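Local coordinates for protein insecticidal Delta-Endotoxin Cry8Ea1 (Bacillus Thuringiensis, PDB 3EB7) that is toxic to larvae of the beetle Holotrichia parallela, probably by binding midgut receptors and forming membrane pores, as related three-domain Cry toxins do, at residues A[288-293]-A[298-303]; A[348-351]-A[356-359]; A[560-565]-A[581-586]. All coordinates share one frame; numbering follows the deposited sequence.

Contact 1 (A[288-293]-A[298-303]). With SO4 (sulfate ion), chain E.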
ATOM      1  N   GLY A 288     -31.325  -7.019  12.712  1.00 19.45           N
ATOM      2  CA  GLY A 288     -32.073  -7.687  13.752  1.00 18.55           C
ATOM      3  C   GLY A 288     -32.278  -6.750  14.928  1.00 18.82           C
ATOM      4  O   GLY A 288     -31.617  -5.740  15.068  1.00 18.09           O
ATOM      5  N   ARG A 289     -33.242  -7.105  15.760  1.00 20.30           N
ATOM      6  CA  ARG A 289     -33.580  -6.370  16.953  1.00 21.28           C
ATOM      7  C   ARG A 289     -33.295  -7.274  18.161  1.00 22.14           C
ATOM      8  O   ARG A 289     -33.827  -8.385  18.247  1.00 23.01           O
ATOM      9  CB  ARG A 289     -35.056  -5.941  16.918  1.00 20.51           C
ATOM     10  CG  ARG A 289     -35.433  -5.005  18.056  1.00 21.09           C
ATOM     11  CD  ARG A 289     -36.866  -4.442  17.872  1.00 21.02           C
ATOM     12  NE  ARG A 289     -37.204  -3.348  18.787  1.00 23.33           N
ATOM     13  CZ  ARG A 289     -37.511  -3.505  20.075  1.00 24.58           C
ATOM     14  NH1 ARG A 289     -37.525  -4.707  20.626  1.00 27.84           N
ATOM     15  NH2 ARG A 289     -37.822  -2.467  20.819  1.00 27.05           N
ATOM     16  N   SER A 290     -32.433  -6.808  19.062  1.00 22.80           N
ATOM     17  CA  SER A 290     -32.252  -7.411  20.383  1.00 23.95           C
ATOM     18  C   SER A 290     -32.817  -6.434  21.391  1.00 24.91           C
ATOM     19  O   SER A 290     -32.590  -5.236  21.301  1.00 24.44           O
ATOM     20  CB  SER A 290     -30.779  -7.604  20.675  1.00 23.52           C
ATOM     21  OG  SER A 290     -30.178  -8.363  19.655  1.00 24.65           O
ATOM     22  N   SER A 291     -33.578  -6.935  22.342  1.00 27.24           N
ATOM     23  CA  SER A 291     -34.189  -6.033  23.296  1.00 29.42           C
ATOM     24  C   SER A 291     -34.021  -6.499  24.711  1.00 30.76           C
ATOM     25  O   SER A 291     -33.960  -7.695  25.034  1.00 30.74           O
ATOM     26  CB  SER A 291     -35.669  -5.771  23.007  1.00 29.48           C
ATOM     27  OG  SER A 291     -36.464  -6.847  23.459  1.00 30.18           O
ATOM     28  N   PHE A 292     -33.963  -5.534  25.587  1.00 32.62           N
ATOM     29  CA  PHE A 292     -33.876  -5.766  26.994  1.00 34.28           C
ATOM     30  C   PHE A 292     -34.807  -4.805  27.688  1.00 35.48           C
ATOM     31  O   PHE A 292     -34.697  -3.639  27.501  1.00 36.69           O
ATOM     32  CB  PHE A 292     -32.446  -5.535  27.492  1.00 33.28           C
ATOM     33  CG  PHE A 292     -32.343  -5.597  28.931  1.00 32.48           C
ATOM     34  CD1 PHE A 292     -32.731  -6.722  29.589  1.00 29.91           C
ATOM     35  CD2 PHE A 292     -31.982  -4.506  29.647  1.00 32.56           C
ATOM     36  CE1 PHE A 292     -32.695  -6.779  30.912  1.00 29.85           C
ATOM     37  CE2 PHE A 292     -31.942  -4.562  30.981  1.00 31.49           C
ATOM     38  CZ  PHE A 292     -32.294  -5.702  31.616  1.00 33.04           C
ATOM     39  N   SER A 293     -35.717  -5.283  28.511  1.00 36.19           N
ATOM     40  CA  SER A 293     -36.615  -4.359  29.161  1.00 37.89           C
ATOM     41  C   SER A 293     -37.353  -3.501  28.150  1.00 37.97           C
ATOM     42  O   SER A 293     -37.247  -3.688  26.976  1.00 37.94           O
ATOM     43  CB  SER A 293     -35.830  -3.428  30.097  1.00 38.03           C
ATOM     44  OG  SER A 293     -36.544  -3.139  31.252  1.00 40.16           O
ATOM     45  N   LEU A 298     -31.348  -2.736  20.839  1.00 20.59           N
ATOM     46  CA  LEU A 298     -30.316  -2.626  19.827  1.00 19.76           C
ATOM     47  C   LEU A 298     -30.813  -3.197  18.487  1.00 19.17           C
ATOM     48  O   LEU A 298     -31.104  -4.408  18.370  1.00 19.10           O
ATOM     49  CB  LEU A 298     -29.023  -3.330  20.305  1.00 18.51           C
ATOM     50  CG  LEU A 298     -27.757  -3.407  19.435  1.00 20.25           C
ATOM     51  CD1 LEU A 298     -27.179  -2.008  19.108  1.00 13.51           C
ATOM     52  CD2 LEU A 298     -26.681  -4.365  20.080  1.00 18.05           C
ATOM     53  N   LYS A 299     -30.909  -2.328  17.491  1.00 17.84           N
ATOM     54  CA  LYS A 299     -31.107  -2.805  16.124  1.00 17.67           C
ATOM     55  C   LYS A 299     -29.759  -2.779  15.416  1.00 17.61           C
ATOM     56  O   LYS A 299     -29.133  -1.718  15.266  1.00 16.29           O
ATOM     57  CB  LYS A 299     -32.096  -1.953  15.372  1.00 16.82           C
ATOM     58  CG  LYS A 299     -33.500  -2.130  15.753  1.00 19.16           C
ATOM     59  CD  LYS A 299     -34.265  -0.977  15.115  1.00 22.20           C
ATOM     60  CE  LYS A 299     -35.696  -1.299  14.949  1.00 24.99           C
ATOM     61  NZ  LYS A 299     -36.421   0.008  14.822  1.00 28.97           N
ATOM     62  N   LYS A 300     -29.314  -3.954  14.979  1.00 17.66           N
ATOM     63  CA  LYS A 300     -27.922  -4.118  14.593  1.00 18.18           C
ATOM     64  C   LYS A 300     -27.763  -4.907  13.299  1.00 17.49           C
ATOM     65  O   LYS A 300     -28.651  -5.614  12.884  1.00 18.17           O
ATOM     66  CB  LYS A 300     -27.120  -4.757  15.743  1.00 15.63           C
ATOM     67  CG  LYS A 300     -27.629  -6.100  16.197  1.00 17.78           C
ATOM     68  CD  LYS A 300     -26.614  -6.757  17.162  1.00 20.37           C
ATOM     69  CE  LYS A 300     -27.224  -7.856  18.066  1.00 21.74           C
ATOM     70  NZ  LYS A 300     -27.567  -9.031  17.255  1.00 24.71           N
ATOM     71  N   TRP A 301     -26.603  -4.753  12.686  1.00 18.54           N
ATOM     72  CA  TRP A 301     -26.185  -5.431  11.470  1.00 17.77           C
ATOM     73  C   TRP A 301     -25.921  -6.899  11.837  1.00 17.98           C
ATOM     74  O   TRP A 301     -24.926  -7.216  12.567  1.00 17.30           O
ATOM     75  CB  TRP A 301     -24.891  -4.731  11.029  1.00 17.42           C
ATOM     76  CG  TRP A 301     -24.185  -5.185   9.742  1.00 17.82           C
ATOM     77  CD1 TRP A 301     -24.050  -6.474   9.241  1.00 18.39           C
ATOM     78  CD2 TRP A 301     -23.453  -4.331   8.840  1.00 17.79           C
ATOM     79  NE1 TRP A 301     -23.302  -6.444   8.067  1.00 17.28           N
ATOM     80  CE2 TRP A 301     -22.912  -5.153   7.814  1.00 16.38           C
ATOM     81  CE3 TRP A 301     -23.197  -2.952   8.808  1.00 16.84           C
ATOM     82  CZ2 TRP A 301     -22.164  -4.630   6.752  1.00 15.17           C
ATOM     83  CZ3 TRP A 301     -22.456  -2.433   7.747  1.00 17.70           C
ATOM     84  CH2 TRP A 301     -21.944  -3.282   6.732  1.00 17.44           C
ATOM     85  N   ILE A 302     -26.828  -7.775  11.394  1.00 17.35           N
ATOM     86  CA  ILE A 302     -26.717  -9.231  11.624  1.00 17.75           C
ATOM     87  C   ILE A 302     -26.291 -10.057  10.388  1.00 17.34           C
ATOM     88  O   ILE A 302     -26.083 -11.265  10.492  1.00 17.80           O
ATOM     89  CB  ILE A 302     -28.018  -9.877  12.215  1.00 17.65           C
ATOM     90  CG1 ILE A 302     -29.194  -9.744  11.231  1.00 18.62           C
ATOM     91  CG2 ILE A 302     -28.342  -9.318  13.571  1.00 16.82           C
ATOM     92  CD1 ILE A 302     -30.474 -10.548  11.631  1.00 18.51           C
ATOM     93  N   GLY A 303     -26.168  -9.415   9.233  1.00 17.55           N
ATOM     94  CA  GLY A 303     -25.729 -10.082   8.007  1.00 17.53           C
ATOM     95  C   GLY A 303     -25.736  -9.081   6.877  1.00 18.42           C
ATOM     96  O   GLY A 303     -26.306  -7.991   7.015  1.00 19.57           O
TER
HETATM   97  S   SO4 E2011     -39.585  -0.791  16.274  1.00 76.31           S
HETATM   98  O1  SO4 E2011     -40.821  -0.953  17.033  1.00 75.13           O
HETATM   99  O2  SO4 E2011     -39.906  -0.466  14.884  1.00 75.50           O
HETATM  100  O3  SO4 E2011     -38.838   0.292  16.931  1.00 76.70           O
HETATM  101  O4  SO4 E2011     -38.767  -2.009  16.273  1.00 75.16           O
HETATM  102  O   HOH W   1     -30.252  -8.688  16.784  1.00 33.21           O

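Contact 2 (A[348-351]-A[356-359])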
ATOM      1  N   ALA A 348     -20.138   0.938  17.084  1.00 22.24           N
ATOM      2  CA  ALA A 348     -20.140  -0.371  17.649  1.00 22.47           C
ATOM      3  C   ALA A 348     -20.927  -0.332  18.984  1.00 23.25           C
ATOM      4  O   ALA A 348     -20.516   0.329  19.955  1.00 23.72           O
ATOM      5  CB  ALA A 348     -18.707  -0.860  17.822  1.00 22.72           C
ATOM      6  N   GLY A 349     -22.077  -1.023  19.004  1.00 22.93           N
ATOM      7  CA  GLY A 349     -23.041  -0.966  20.095  1.00 21.45           C
ATOM      8  C   GLY A 349     -22.909  -2.161  21.013  1.00 21.59           C
ATOM      9  O   GLY A 349     -22.432  -3.239  20.591  1.00 20.73           O
ATOM     10  N   VAL A 350     -23.306  -1.950  22.271  1.00 20.72           N
ATOM     11  CA  VAL A 350     -23.469  -3.021  23.277  1.00 20.91           C
ATOM     12  C   VAL A 350     -24.800  -2.793  23.973  1.00 20.87           C
ATOM     13  O   VAL A 350     -25.064  -1.679  24.483  1.00 21.14           O
ATOM     14  CB  VAL A 350     -22.394  -3.017  24.431  1.00 21.07           C
ATOM     15  CG1 VAL A 350     -22.498  -4.322  25.252  1.00 18.34           C
ATOM     16  CG2 VAL A 350     -21.006  -2.849  23.905  1.00 20.45           C
ATOM     17  N   LEU A 351     -25.629  -3.823  23.992  1.00 20.75           N
ATOM     18  CA  LEU A 351     -26.844  -3.795  24.797  1.00 21.57           C
ATOM     19  C   LEU A 351     -26.594  -4.616  26.077  1.00 21.88           C
ATOM     20  O   LEU A 351     -26.358  -5.830  26.003  1.00 21.17           O
ATOM     21  CB  LEU A 351     -28.072  -4.324  24.016  1.00 20.68           C
ATOM     22  CG  LEU A 351     -29.423  -4.374  24.767  1.00 20.99           C
ATOM     23  CD1 LEU A 351     -30.037  -2.973  24.928  1.00 19.28           C
ATOM     24  CD2 LEU A 351     -30.418  -5.294  24.099  1.00 18.18           C
ATOM     25  N   SER A 356     -26.449 -11.095  30.280  1.00 28.94           N
ATOM     26  CA  SER A 356     -25.608 -11.158  29.079  1.00 28.79           C
ATOM     27  C   SER A 356     -25.391  -9.791  28.415  1.00 28.66           C
ATOM     28  O   SER A 356     -26.056  -8.805  28.740  1.00 27.81           O
ATOM     29  CB  SER A 356     -26.185 -12.175  28.067  1.00 28.75           C
ATOM     30  OG  SER A 356     -27.534 -11.874  27.731  1.00 31.74           O
ATOM     31  N   LYS A 357     -24.429  -9.740  27.496  1.00 28.75           N
ATOM     32  CA  LYS A 357     -24.219  -8.572  26.654  1.00 28.44           C
ATOM     33  C   LYS A 357     -24.416  -8.971  25.202  1.00 27.62           C
ATOM     34  O   LYS A 357     -24.050 -10.066  24.823  1.00 28.04           O
ATOM     35  CB  LYS A 357     -22.815  -8.023  26.830  1.00 28.04           C
ATOM     36  CG  LYS A 357     -22.451  -7.730  28.266  1.00 31.45           C
ATOM     37  CD  LYS A 357     -21.103  -7.052  28.375  1.00 32.24           C
ATOM     38  CE  LYS A 357     -20.462  -7.414  29.671  1.00 35.12           C
ATOM     39  NZ  LYS A 357     -19.924  -8.797  29.621  1.00 39.19           N
ATOM     40  N   TYR A 358     -24.981  -8.072  24.407  1.00 26.96           N
ATOM     41  CA  TYR A 358     -25.122  -8.260  22.965  1.00 27.17           C
ATOM     42  C   TYR A 358     -24.323  -7.186  22.263  1.00 25.46           C
ATOM     43  O   TYR A 358     -24.582  -5.980  22.461  1.00 24.82           O
ATOM     44  CB  TYR A 358     -26.547  -8.015  22.474  1.00 28.54           C
ATOM     45  CG  TYR A 358     -27.718  -8.757  23.067  1.00 31.56           C
ATOM     46  CD1 TYR A 358     -28.155  -8.530  24.383  1.00 33.37           C
ATOM     47  CD2 TYR A 358     -28.488  -9.598  22.252  1.00 35.15           C
ATOM     48  CE1 TYR A 358     -29.298  -9.170  24.893  1.00 33.10           C
ATOM     49  CE2 TYR A 358     -29.648 -10.231  22.737  1.00 35.99           C
ATOM     50  CZ  TYR A 358     -30.041 -10.022  24.054  1.00 34.28           C
ATOM     51  OH  TYR A 358     -31.182 -10.675  24.489  1.00 34.49           O
ATOM     52  N   TYR A 359     -23.404  -7.612  21.404  1.00 23.53           N
ATOM     53  CA  TYR A 359     -22.594  -6.693  20.631  1.00 22.32           C
ATOM     54  C   TYR A 359     -23.148  -6.592  19.236  1.00 22.14           C
ATOM     55  O   TYR A 359     -23.725  -7.566  18.734  1.00 23.58           O
ATOM     56  CB  TYR A 359     -21.136  -7.164  20.590  1.00 22.62           C
ATOM     57  CG  TYR A 359     -20.502  -7.204  21.960  1.00 19.76           C
ATOM     58  CD1 TYR A 359     -20.541  -8.359  22.719  1.00 18.54           C
ATOM     59  CD2 TYR A 359     -19.842  -6.094  22.470  1.00 20.47           C
ATOM     60  CE1 TYR A 359     -19.957  -8.403  23.976  1.00 21.86           C
ATOM     61  CE2 TYR A 359     -19.262  -6.117  23.735  1.00 17.77           C
ATOM     62  CZ  TYR A 359     -19.337  -7.266  24.471  1.00 19.87           C
ATOM     63  OH  TYR A 359     -18.782  -7.322  25.694  1.00 20.89           O
TER

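Contact 3 (A[560-565]-A[581-586])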
ATOM      1  N   ASP A 560      -9.003  -0.594 -24.994  1.00 30.51           N
ATOM      2  CA  ASP A 560      -8.236  -1.722 -25.528  1.00 30.04           C
ATOM      3  C   ASP A 560      -7.911  -2.740 -24.422  1.00 30.24           C
ATOM      4  O   ASP A 560      -8.220  -2.522 -23.238  1.00 30.55           O
ATOM      5  CB  ASP A 560      -6.962  -1.224 -26.257  1.00 29.70           C
ATOM      6  CG  ASP A 560      -6.677  -1.993 -27.579  1.00 28.60           C
ATOM      7  OD1 ASP A 560      -7.037  -3.172 -27.744  1.00 26.27           O
ATOM      8  OD2 ASP A 560      -6.056  -1.419 -28.469  1.00 27.09           O
ATOM      9  N   THR A 561      -7.349  -3.876 -24.809  1.00 29.72           N
ATOM     10  CA  THR A 561      -7.030  -4.900 -23.837  1.00 29.31           C
ATOM     11  C   THR A 561      -5.584  -5.275 -23.961  1.00 27.93           C
ATOM     12  O   THR A 561      -4.989  -5.050 -24.997  1.00 27.09           O
ATOM     13  CB  THR A 561      -7.857  -6.166 -24.022  1.00 29.37           C
ATOM     14  OG1 THR A 561      -7.693  -6.611 -25.354  1.00 32.20           O
ATOM     15  CG2 THR A 561      -9.325  -5.901 -23.781  1.00 29.86           C
ATOM     16  N   LEU A 562      -5.034  -5.827 -22.877  1.00 26.90           N
ATOM     17  CA  LEU A 562      -3.701  -6.395 -22.858  1.00 25.95           C
ATOM     18  C   LEU A 562      -3.772  -7.739 -22.149  1.00 26.06           C
ATOM     19  O   LEU A 562      -4.605  -7.951 -21.276  1.00 25.38           O
ATOM     20  CB  LEU A 562      -2.771  -5.450 -22.133  1.00 25.62           C
ATOM     21  CG  LEU A 562      -1.463  -4.944 -22.770  1.00 27.12           C
ATOM     22  CD1 LEU A 562      -1.511  -4.722 -24.298  1.00 20.83           C
ATOM     23  CD2 LEU A 562      -1.037  -3.648 -22.048  1.00 26.70           C
ATOM     24  N   LYS A 563      -2.903  -8.665 -22.520  1.00 26.44           N
ATOM     25  CA  LYS A 563      -2.937  -9.985 -21.908  1.00 27.01           C
ATOM     26  C   LYS A 563      -1.555 -10.586 -22.052  1.00 26.90           C
ATOM     27  O   LYS A 563      -0.953 -10.471 -23.107  1.00 27.31           O
ATOM     28  CB  LYS A 563      -4.024 -10.874 -22.562  1.00 27.06           C
ATOM     29  CG  LYS A 563      -4.095 -12.304 -22.011  1.00 27.44           C
ATOM     30  CD  LYS A 563      -5.099 -13.112 -22.771  1.00 28.75           C
ATOM     31  CE  LYS A 563      -4.424 -14.306 -23.354  1.00 33.55           C
ATOM     32  NZ  LYS A 563      -4.996 -14.852 -24.628  1.00 36.25           N
ATOM     33  N   ILE A 564      -1.049 -11.186 -20.977  1.00 26.36           N
ATOM     34  CA  ILE A 564       0.282 -11.740 -20.986  1.00 25.19           C
ATOM     35  C   ILE A 564       0.137 -13.244 -20.964  1.00 25.09           C
ATOM     36  O   ILE A 564      -0.642 -13.795 -20.174  1.00 23.89           O
ATOM     37  CB  ILE A 564       1.151 -11.246 -19.771  1.00 25.76           C
ATOM     38  CG1 ILE A 564       1.280  -9.707 -19.706  1.00 24.71           C
ATOM     39  CG2 ILE A 564       2.546 -11.893 -19.778  1.00 26.65           C
ATOM     40  CD1 ILE A 564       1.662  -9.024 -21.007  1.00 24.10           C
ATOM     41  N   SER A 565       0.870 -13.908 -21.856  1.00 25.22           N
ATOM     42  CA  SER A 565       0.858 -15.372 -21.932  1.00 24.97           C
ATOM     43  C   SER A 565       2.244 -15.933 -21.670  1.00 24.21           C
ATOM     44  O   SER A 565       3.238 -15.407 -22.213  1.00 23.46           O
ATOM     45  CB  SER A 565       0.381 -15.799 -23.322  1.00 25.37           C
ATOM     46  OG  SER A 565      -0.984 -15.436 -23.505  1.00 28.73           O
ATOM     47  N   ASP A 581       4.355  -9.694 -11.968  1.00 25.29           N
ATOM     48  CA  ASP A 581       4.031  -8.574 -11.079  1.00 26.58           C
ATOM     49  C   ASP A 581       3.236  -7.514 -11.816  1.00 26.16           C
ATOM     50  O   ASP A 581       2.070  -7.291 -11.512  1.00 26.28           O
ATOM     51  CB  ASP A 581       5.300  -7.963 -10.458  1.00 27.41           C
ATOM     52  CG  ASP A 581       5.059  -6.561  -9.809  1.00 32.64           C
ATOM     53  OD1 ASP A 581       5.997  -5.751  -9.817  1.00 37.19           O
ATOM     54  OD2 ASP A 581       3.953  -6.250  -9.278  1.00 38.71           O
ATOM     55  N   ARG A 582       3.862  -6.871 -12.786  1.00 25.73           N
ATOM     56  CA  ARG A 582       3.234  -5.755 -13.451  1.00 26.13           C
ATOM     57  C   ARG A 582       3.740  -5.595 -14.871  1.00 26.28           C
ATOM     58  O   ARG A 582       4.820  -6.073 -15.218  1.00 26.67           O
ATOM     59  CB  ARG A 582       3.511  -4.470 -12.664  1.00 26.33           C
ATOM     60  CG  ARG A 582       5.002  -4.112 -12.496  1.00 27.23           C
ATOM     61  CD  ARG A 582       5.087  -2.761 -11.806  1.00 33.00           C
ATOM     62  NE  ARG A 582       6.423  -2.356 -11.353  1.00 35.09           N
ATOM     63  CZ  ARG A 582       6.799  -2.294 -10.074  1.00 36.01           C
ATOM     64  NH1 ARG A 582       8.021  -1.882  -9.739  1.00 37.34           N
ATOM     65  NH2 ARG A 582       5.959  -2.664  -9.122  1.00 38.51           N
ATOM     66  N   ILE A 583       2.963  -4.897 -15.678  1.00 26.55           N
ATOM     67  CA  ILE A 583       3.410  -4.450 -16.989  1.00 27.59           C
ATOM     68  C   ILE A 583       3.679  -2.969 -16.861  1.00 27.32           C
ATOM     69  O   ILE A 583       2.923  -2.256 -16.205  1.00 27.95           O
ATOM     70  CB  ILE A 583       2.307  -4.592 -18.024  1.00 27.86           C
ATOM     71  CG1 ILE A 583       1.899  -6.047 -18.217  1.00 28.39           C
ATOM     72  CG2 ILE A 583       2.715  -3.947 -19.356  1.00 29.65           C
ATOM     73  CD1 ILE A 583       0.415  -6.165 -18.690  1.00 32.38           C
ATOM     74  N   GLU A 584       4.761  -2.503 -17.473  1.00 27.23           N
ATOM     75  CA  GLU A 584       5.002  -1.065 -17.588  1.00 26.60           C
ATOM     76  C   GLU A 584       4.982  -0.752 -19.068  1.00 25.73           C
ATOM     77  O   GLU A 584       5.588  -1.464 -19.879  1.00 23.73           O
ATOM     78  CB  GLU A 584       6.310  -0.623 -16.925  1.00 26.29           C
ATOM     79  CG  GLU A 584       6.470  -1.184 -15.496  1.00 28.74           C
ATOM     80  CD  GLU A 584       7.763  -0.756 -14.820  1.00 28.19           C
ATOM     81  OE1 GLU A 584       8.751  -0.485 -15.517  1.00 31.23           O
ATOM     82  OE2 GLU A 584       7.805  -0.684 -13.579  1.00 31.72           O
ATOM     83  N   LEU A 585       4.229   0.303 -19.384  1.00 25.92           N
ATOM     84  CA  LEU A 585       4.055   0.826 -20.715  1.00 26.00           C
ATOM     85  C   LEU A 585       4.870   2.098 -20.812  1.00 26.33           C
ATOM     86  O   LEU A 585       4.732   3.009 -19.989  1.00 25.28           O
ATOM     87  CB  LEU A 585       2.578   1.113 -20.981  1.00 26.39           C
ATOM     88  CG  LEU A 585       1.773  -0.162 -21.242  1.00 28.01           C
ATOM     89  CD1 LEU A 585       0.288   0.027 -20.916  1.00 28.33           C
ATOM     90  CD2 LEU A 585       1.972  -0.595 -22.699  1.00 29.74           C
ATOM     91  N   ILE A 586       5.716   2.139 -21.839  1.00 26.54           N
ATOM     92  CA  ILE A 586       6.719   3.177 -22.009  1.00 26.94           C
ATOM     93  C   ILE A 586       6.458   3.796 -23.376  1.00 27.24           C
ATOM     94  O   ILE A 586       6.589   3.104 -24.396  1.00 26.73           O
ATOM     95  CB  ILE A 586       8.168   2.554 -21.927  1.00 26.86           C
ATOM     96  CG1 ILE A 586       8.358   1.817 -20.592  1.00 26.35           C
ATOM     97  CG2 ILE A 586       9.299   3.606 -22.181  1.00 27.11           C
ATOM     98  CD1 ILE A 586       9.239   0.607 -20.666  1.00 27.16           C
TER

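Contact 1 (A[288-293]-A[298-303])
Gly288 and Lys300 exchange two backbone hydrogen bonds, Gly288 N to Lys300 O at 3.0 Å and Lys300 N to Gly288 O at 2.9 Å, and Ser290 and Leu298 form the next antiparallel hydrogen-bonded pair. The face of Ser290, Leu298 and Lys300 is the dense one. Ile302 lays its side chain against bare Gly288 backbone, with CG1 3.8 Å from Gly288 N. Beside it, Lys300 starts between its own backbone N and carbonyl carbon (chi1 58°), and its chain brings CE to 3.4 Å from Ser290 OG; the bend at the last torsion then sets NZ, which a water links to that hydroxyl and which also has a salt bridge to Asp426. The face of Arg289, which is exposed, and Lys299, partly so, is looser and turned to solvent. These two, the non-hydrogen-bonded pair, cross at a slant, nearest at Arg289 CG and Lys299 CG, 4.2 Å apart. Their charged ends gather round a sulfate, probably from the crystallisation liquor: Lys299 NZ gives O3 a weak hydrogen bond of 3.2 Å, and O4 stands obliquely to the Arg289 guanidinium. The hairpin forms the middle two strands of a four-stranded antiparallel sheet, its Ser290 and Leu298 face packed on Leu351 of strand 340-352 and on strand 357-369.

Contact 2 (A[348-351]-A[356-359])
Leu351 and Tyr358 are joined by a pair of backbone hydrogen bonds that fix the register of this antiparallel hairpin. Leu351 N reaches Tyr358 O at 2.8 Å, and Tyr358 N returns a longer bond to Leu351 O at 3.1 Å. Weaker CA-H...O contacts fill in between them: Val350 CA lies 3.3 Å from Tyr358 O, while Tyr359 CA approaches Gly349 O and Lys357 CA approaches Leu351 O. Leu351 O has a further neighbour, since the edge of the Tyr358 ring comes up to it in plane, with CD1 3.6 Å away.

The apolar contacts divide between the two faces of the sheet. On one, Val350 and Tyr359 run side by side in the non-hydrogen-bonded pair; Val350 CG2 sits 3.7 Å from Tyr359 CE2, and CG1, anti to the backbone N (chi1 -169°), comes over a face of the same ring. Val350 CG1 also touches Lys357 CB, at 4.0 Å, before that lysine chain leads away. On the other face Leu351 CD2 packs at 4.0 Å from Tyr358 CD1, the two side chains again pointing the same way. Leu351 also reaches Phe292 and Asn296 of the neighbouring sheet.

The backbone of Leu351 and Tyr358 is thus paired across the ladder, Gly349 and Val350 bonding on to Gly360 and Gly389, and methyl and aromatic carbons line both faces: register comes from the backbone, while Leu351 adds hydrophobic adhesion to the adjoining sheet.

Contact 3 (A[560-565]-A[581-586])
Leu562 and Ile564 meet Ile583 and Leu585 through aliphatic carbon alone, and the flat groups of the contact all lie off this interface. On the strand of Ile583, the guanidinium of Arg582 is flanked by two carboxylates. Its NE bonds to Glu584 OE2 at 3.1 Å; the oxygen is met on its anti side, and the NE lies 25° out of the carboxylate plane. Asp581 OD1 stands well out of the guanidinium plane, 3.2 Å from Arg582 NH2, so charge alone links those two. Arg502 and Arg504 extend the network through salt bridges to Glu584 and Asp581. On the other strand, the Asp560 carboxylate accepts a bond from Thr561 N on the anti side of OD1.

Between the strands, whose axes come no nearer than 9.7 Å, the apolar side chains span the distance in two pairs. Ile564 and Ile583 reach tip to tip, CG1 of Ile564 lying 3.8 Å from CD1 of Ile583; the latter's extended end (chi2 153°) brings its terminal methyl there. Leu562 CD2 touches Leu585 CD1 at 4.1 Å and more loosely Ile583 CD1 at 4.4 Å. Ile487 and Val501 border the same buried layer.

Two strands of separate sheets, apolar side chains turned to each other and the buried charges of Asp581, Arg582 and Glu584 beyond, form part of the core of a beta sandwich, consistent with the jelly-roll third domain of three-domain Cry toxins.

Overall arrangement
From the N terminus, the chain first passes through the helices that precede contact 1. Contact 1 then closes the hairpin of strands 278-292 and 296-310, and contact 2 that of strands 340-352 and 357-369. Contact 3 follows much later, bridging the 566-580 connection close to the C terminus. The three are in series; none nests or crosses. Contacts 1 and 2 have centres 9 Å apart and touch directly, tying together two Greek-key sheets of the second domain, consistent with its beta-prism fold. In relatives, loops at the end of this domain take part in receptor recognition. Contact 3, its centre 49 Å from either, joins two sheets of the C-terminal domain.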